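Local coordinates for DNA mismatch repair protein MUTS (Thermus aquaticus, PDB 1EWQ) that recognises mispaired or unpaired bases in DNA at the start of mismatch repair and has a weak ATPase activity, at the interface of chains A and B. Numbering follows the deposited sequence. Chains: chain A/B, DNA mismatch repair protein MUTS.

Contact 1: the interface of chains A and B. Residues chain A 454, 469-470; chain B 465-467.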
loop_
_atom_site.group_PDB
_atom_site.type_symbol
_atom_site.label_atom_id
_atom_site.label_comp_id
_atom_site.label_asym_id
_atom_site.label_seq_id
_atom_site.Cartn_x
_atom_site.Cartn_y
_atom_site.Cartn_z
ATOM N N ARG A 454 41.310 10.064 41.501
ATOM C CA ARG A 454 41.915 9.161 42.472
ATOM C C ARG A 454 43.294 9.560 42.993
ATOM O O ARG A 454 43.518 9.545 44.200
ATOM C CB ARG A 454 41.980 7.737 41.894
ATOM C CG ARG A 454 42.489 6.681 42.882
ATOM C CD ARG A 454 42.417 5.285 42.286
ATOM N NE ARG A 454 41.038 4.819 42.139
ATOM C CZ ARG A 454 40.232 4.527 43.156
ATOM N NH1 ARG A 454 40.656 4.649 44.406
ATOM N NH2 ARG A 454 38.995 4.114 42.920
ATOM N N THR A 469 30.427 9.013 44.165
ATOM C CA THR A 469 31.617 8.197 44.011
ATOM C C THR A 469 31.567 7.541 42.637
ATOM O O THR A 469 30.538 6.995 42.230
ATOM C CB THR A 469 31.699 7.074 45.080
ATOM O OG1 THR A 469 31.785 7.650 46.393
ATOM C CG2 THR A 469 32.928 6.196 44.832
ATOM N N LEU A 470 32.677 7.610 41.916
ATOM C CA LEU A 470 32.744 6.999 40.601
ATOM C C LEU A 470 33.895 6.009 40.571
ATOM O O LEU A 470 34.597 5.831 41.564
ATOM C CB LEU A 470 32.914 8.067 39.510
ATOM C CG LEU A 470 31.735 9.039 39.412
ATOM C CD1 LEU A 470 32.117 10.379 40.030
ATOM C CD2 LEU A 470 31.337 9.222 37.960
ATOM N N ARG B 465 33.198 -0.549 51.221
ATOM C CA ARG B 465 33.956 0.359 50.371
ATOM C C ARG B 465 33.000 0.793 49.272
ATOM O O ARG B 465 32.622 -0.016 48.418
ATOM C CB ARG B 465 35.155 -0.347 49.738
ATOM C CG ARG B 465 35.745 0.392 48.536
ATOM C CD ARG B 465 36.644 -0.531 47.727
ATOM N NE ARG B 465 36.999 0.005 46.411
ATOM C CZ ARG B 465 37.820 1.033 46.206
ATOM N NH1 ARG B 465 38.386 1.657 47.234
ATOM N NH2 ARG B 465 38.087 1.430 44.967
ATOM N N PRO B 466 32.580 2.068 49.283
ATOM C CA PRO B 466 31.660 2.544 48.248
ATOM C C PRO B 466 32.377 2.478 46.908
ATOM O O PRO B 466 33.587 2.686 46.842
ATOM C CB PRO B 466 31.376 3.977 48.682
ATOM C CG PRO B 466 32.694 4.396 49.261
ATOM C CD PRO B 466 33.060 3.188 50.113
ATOM N N VAL B 467 31.635 2.187 45.844
ATOM C CA VAL B 467 32.222 2.090 44.513
ATOM C C VAL B 467 31.427 2.876 43.475
ATOM O O VAL B 467 31.967 3.267 42.435
ATOM C CB VAL B 467 32.303 0.619 44.059
ATOM C CG1 VAL B 467 33.071 0.524 42.748
ATOM C CG2 VAL B 467 32.974 -0.218 45.138
HETATM O O HOH W 1 34.987 3.361 42.461
HETATM O O HOH W 2 39.252 4.291 46.787
#
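A:Arg454 and B:Arg465 reach toward each other from opposite directions where the two copies of domain IV meet, the DNA-binding domain that MutS family members carry far from their ATPase ends. The guanidinium planes are turned 32° apart, neither stacked nor coplanar, and their nearest atoms, NH2 of A:Arg454 and NH2 of B:Arg465, lie 3.5 Å apart. Different shapes bring them there: B:Arg465 runs extended from CG to NE, whereas A:Arg454 starts extended and kinks at its third torsion (-70°), swinging its guanidinium toward the partner chain. Water 2 joins the pair. It sits at the edge of the A:Arg454 guanidinium, in its plane, 2.8 Å from NH1 of A:Arg454 with a nearly straight approach (165° at the hydrogen). The same water is 2.8 Å from NH1 of B:Arg465 and probably eases the meeting of two like charges. A second water bridge links the backbones, where water 1 stands 2.7 Å from the carbonyl O of A:Leu470 and 3.0 Å from the carbonyl O of B:Val467. Next to this bridge, the methyl CG2 of A:Thr469 faces the peptide of B:Val467, 3.9 Å from its carbonyl C. Turning CG2 away from its own backbone N points this methyl, rather than the hydroxyl OG1, at B:Val467. B:Pro466 adds its carbonyl O, 4.1 Å from CG2 of A:Thr469.

Contact 2: the interface of chains A and B. Residues chain A 643, 646-647, 650; chain B 742, 746-748, 751.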
loop_
_atom_site.group_PDB
_atom_site.type_symbol
_atom_site.label_atom_id
_atom_site.label_comp_id
_atom_site.label_asym_id
_atom_site.label_seq_id
_atom_site.Cartn_x
_atom_site.Cartn_y
_atom_site.Cartn_z
HETATM N N MSE A 643 -25.035 1.905 -20.729
HETATM C CA MSE A 643 -26.358 2.448 -21.023
HETATM C C MSE A 643 -26.818 3.339 -19.870
HETATM O O MSE A 643 -27.479 4.351 -20.092
HETATM C CB MSE A 643 -27.385 1.332 -21.264
HETATM C CG MSE A 643 -27.208 0.588 -22.573
HETATM SE SE MSE A 643 -27.323 1.748 -24.111
HETATM C CE MSE A 643 -25.438 2.035 -24.436
ATOM N N VAL A 646 -25.113 6.629 -20.291
ATOM C CA VAL A 646 -25.728 7.355 -21.397
ATOM C C VAL A 646 -27.016 8.031 -20.929
ATOM O O VAL A 646 -27.274 9.184 -21.268
ATOM C CB VAL A 646 -26.045 6.413 -22.588
ATOM C CG1 VAL A 646 -26.896 7.133 -23.625
ATOM C CG2 VAL A 646 -24.746 5.949 -23.230
ATOM N N ALA A 647 -27.819 7.308 -20.148
ATOM C CA ALA A 647 -29.066 7.850 -19.624
ATOM C C ALA A 647 -28.792 9.114 -18.820
ATOM O O ALA A 647 -29.421 10.137 -19.052
ATOM C CB ALA A 647 -29.771 6.822 -18.753
ATOM N N LEU A 650 -28.082 11.888 -21.189
ATOM C CA LEU A 650 -29.249 12.378 -21.923
ATOM C C LEU A 650 -30.173 13.228 -21.072
ATOM O O LEU A 650 -30.847 14.119 -21.580
ATOM C CB LEU A 650 -30.045 11.206 -22.511
ATOM C CG LEU A 650 -29.335 10.450 -23.635
ATOM C CD1 LEU A 650 -30.109 9.208 -23.997
ATOM C CD2 LEU A 650 -29.185 11.356 -24.837
ATOM N N ALA B 742 -31.391 -1.700 -22.348
ATOM C CA ALA B 742 -31.196 -0.260 -22.408
ATOM C C ALA B 742 -32.397 0.407 -21.757
ATOM O O ALA B 742 -32.263 1.377 -21.009
ATOM C CB ALA B 742 -31.062 0.189 -23.859
ATOM N N GLY B 746 -32.600 2.808 -17.894
ATOM C CA GLY B 746 -33.107 4.144 -17.637
ATOM C C GLY B 746 -32.982 5.110 -18.797
ATOM O O GLY B 746 -33.109 6.323 -18.626
ATOM N N LEU B 747 -32.727 4.569 -19.982
ATOM C CA LEU B 747 -32.598 5.372 -21.191
ATOM C C LEU B 747 -33.993 5.934 -21.499
ATOM O O LEU B 747 -34.981 5.210 -21.431
ATOM C CB LEU B 747 -32.117 4.484 -22.343
ATOM C CG LEU B 747 -31.111 5.035 -23.361
ATOM C CD1 LEU B 747 -31.655 6.298 -23.994
ATOM C CD2 LEU B 747 -29.787 5.324 -22.678
ATOM N N PRO B 748 -34.092 7.233 -21.831
ATOM C CA PRO B 748 -35.388 7.851 -22.139
ATOM C C PRO B 748 -36.330 6.973 -22.968
ATOM O O PRO B 748 -35.917 6.355 -23.952
ATOM C CB PRO B 748 -34.989 9.126 -22.869
ATOM C CG PRO B 748 -33.751 9.536 -22.124
ATOM C CD PRO B 748 -33.001 8.221 -21.945
ATOM N N VAL B 751 -36.125 7.456 -26.651
ATOM C CA VAL B 751 -34.955 6.826 -27.246
ATOM C C VAL B 751 -35.133 5.319 -27.336
ATOM O O VAL B 751 -34.757 4.703 -28.332
ATOM C CB VAL B 751 -33.674 7.147 -26.440
ATOM C CG1 VAL B 751 -32.464 6.543 -27.124
ATOM C CG2 VAL B 751 -33.509 8.661 -26.315
#
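A:Leu650, on helix 638-652 of one ATPase domain, packs against B:Leu747 and B:Pro748 in the turn between helices 738-744 and 749-761 of the other, the C-terminal helix-turn-helix of the MutS family. Its CB already touches the partner, lying 4.1 Å from the ring carbon CG of B:Pro748. From there the chain stretches out: with chi2 at 172°, CD1 is carried to the far end and becomes the working tip. This methyl gathers several chain B contacts. CD1 of B:Leu747 presses on CD1 of A:Leu650 at 3.3 Å, tighter than ordinary van der Waals contact. The proline carbon CD of B:Pro748 stands 3.7 Å from the same CD1, and CG2 of B:Val751, from the following helix, grazes it at 4.2 Å. The leucine and proline side chains of chain B both lie at a slant to A:Leu650. B:Leu747 splits its two branches between successive turns of the helix. While CD1 takes the A:Leu650 side, CD2 settles 3.5 Å from CG1 of A:Val646 and also 3.6 Å from the carbonyl O of A:Met643, one turn back. Between these turns the small A:Ala647 lets the chain B backbone come close, its CB 3.4 Å from the carbonyl O of B:Gly746. The selenomethionine A:Met643, bent at its second and third torsions, lays CG and SE beside the methyl of B:Ala742 at the end of the row.

Contact 3: the interface of chains A and B. Residues chain A 754-755, 758, 762; chain B 675, 678-679, 682.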
loop_
_atom_site.group_PDB
_atom_site.type_symbol
_atom_site.label_atom_id
_atom_site.label_comp_id
_atom_site.label_asym_id
_atom_site.label_seq_id
_atom_site.Cartn_x
_atom_site.Cartn_y
_atom_site.Cartn_z
ATOM N N ARG A 754 -9.783 -15.898 -45.261
ATOM C CA ARG A 754 -11.178 -16.299 -45.259
ATOM C C ARG A 754 -12.061 -15.128 -44.795
ATOM O O ARG A 754 -13.142 -14.896 -45.343
ATOM C CB ARG A 754 -11.361 -17.514 -44.344
ATOM C CG ARG A 754 -12.805 -17.911 -44.084
ATOM C CD ARG A 754 -13.588 -18.209 -45.361
ATOM N NE ARG A 754 -14.947 -18.628 -45.030
ATOM C CZ ARG A 754 -15.971 -18.628 -45.879
ATOM N NH1 ARG A 754 -15.803 -18.231 -47.133
ATOM N NH2 ARG A 754 -17.172 -19.010 -45.463
ATOM N N ALA A 755 -11.600 -14.384 -43.793
ATOM C CA ALA A 755 -12.366 -13.243 -43.301
ATOM C C ALA A 755 -12.524 -12.190 -44.407
ATOM O O ALA A 755 -13.609 -11.623 -44.576
ATOM C CB ALA A 755 -11.684 -12.629 -42.073
ATOM N N LEU A 758 -15.144 -13.306 -46.753
ATOM C CA LEU A 758 -16.469 -13.194 -46.163
ATOM C C LEU A 758 -16.925 -11.745 -46.227
ATOM O O LEU A 758 -18.085 -11.467 -46.517
ATOM C CB LEU A 758 -16.445 -13.661 -44.706
ATOM C CG LEU A 758 -16.482 -15.169 -44.457
ATOM C CD1 LEU A 758 -16.123 -15.471 -43.010
ATOM C CD2 LEU A 758 -17.876 -15.697 -44.796
HETATM N N MSE A 762 -20.257 -10.405 -48.083
HETATM C CA MSE A 762 -21.287 -9.701 -47.328
HETATM C C MSE A 762 -21.506 -8.333 -47.958
HETATM O O MSE A 762 -22.585 -8.037 -48.470
HETATM C CB MSE A 762 -20.857 -9.511 -45.873
HETATM C CG MSE A 762 -20.978 -10.740 -44.996
HETATM SE SE MSE A 762 -20.224 -10.394 -43.257
HETATM C CE MSE A 762 -18.555 -11.299 -43.472
ATOM N N ALA B 675 -17.273 -11.150 -39.956
ATOM C CA ALA B 675 -16.377 -11.885 -40.847
ATOM C C ALA B 675 -15.309 -12.628 -40.031
ATOM O O ALA B 675 -14.999 -13.793 -40.291
ATOM C CB ALA B 675 -15.716 -10.923 -41.822
ATOM N N THR B 678 -16.672 -15.615 -37.808
ATOM C CA THR B 678 -17.064 -16.724 -38.659
ATOM C C THR B 678 -15.816 -17.505 -39.054
ATOM O O THR B 678 -15.764 -18.729 -38.919
ATOM C CB THR B 678 -17.783 -16.215 -39.931
ATOM O OG1 THR B 678 -18.949 -15.472 -39.543
ATOM C CG2 THR B 678 -18.193 -17.395 -40.841
ATOM N N ALA B 679 -14.798 -16.788 -39.518
ATOM C CA ALA B 679 -13.561 -17.427 -39.939
ATOM C C ALA B 679 -12.913 -18.168 -38.774
ATOM O O ALA B 679 -12.373 -19.256 -38.949
ATOM C CB ALA B 679 -12.583 -16.383 -40.529
ATOM N N GLU B 682 -15.092 -21.316 -38.002
ATOM C CA GLU B 682 -14.847 -22.331 -39.012
ATOM C C GLU B 682 -13.501 -23.024 -38.807
ATOM O O GLU B 682 -13.392 -24.241 -38.946
ATOM C CB GLU B 682 -14.876 -21.704 -40.414
ATOM C CG GLU B 682 -16.162 -20.974 -40.745
ATOM C CD GLU B 682 -16.231 -20.544 -42.194
ATOM O OE1 GLU B 682 -15.164 -20.353 -42.825
ATOM O OE2 GLU B 682 -17.356 -20.387 -42.697
#
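A:Arg754 and B:Glu682 pair across two helices, 749-762 and 670-687, in the MutS ATPase dimer, whose nucleotide-binding domains belong to the ABC class. The side chains meet at about a right angle, yet guanidinium and carboxylate are only 12° from coplanar. The grip is side-on and carries the salt bridge: NE of A:Arg754 donates to OE1 of B:Glu682 at 2.8 Å, tilted 21° from the guanidinium plane, and NH2 donates to the syn lone pair of OE2 at 3.1 Å. CG of the arginine, anti to the backbone N (chi1 171°), lies 3.9 Å from CB of B:Ala679; the bend at chi2 then turns CD and NE toward B:Glu682. Beneath one guanidinium face, toward its rim, lies CD2 of A:Leu758, 3.4 Å from the plane, which probably helps hold the guanidinium in the plane of the carboxylate. Were a leucine to replace A:Arg754, the carboxylate of B:Glu682 would probably lose its charged mate and be freer to turn. Packing continues from here: the other methyl of A:Leu758, CD1, rests against CG2 of B:Thr678 and, 3.4 Å away, the carbonyl O of B:Ala675. The loose part is the end of the chain A helix. There the selenomethionine A:Met762 is poorly ordered and hides little surface, so its close approach to B:Ala675 is doubtful. The firmer neighbour of that alanine is the A:Leu758 stem, whose CB stands 4.0 Å from CB of B:Ala675.

Contact 1 stands apart, with its C-alpha centre about 93 Å from that of contact 2 and 103 Å from that of contact 3, which are themselves about 34 Å apart. The dimer is thus closed at both ends, through the DNA-binding domains at one and the ATPase domains at the other. Contacts 2 and 3 draw on the same C-terminal helix, beginning at residue 749: its start and the preceding turn serve contact 2 in chain B, its later turns contact 3 in chain A. Two-fold symmetry repeats each contact, so each chain's C-terminal segment engages its partner twice, tying the ATPase domains together reciprocally.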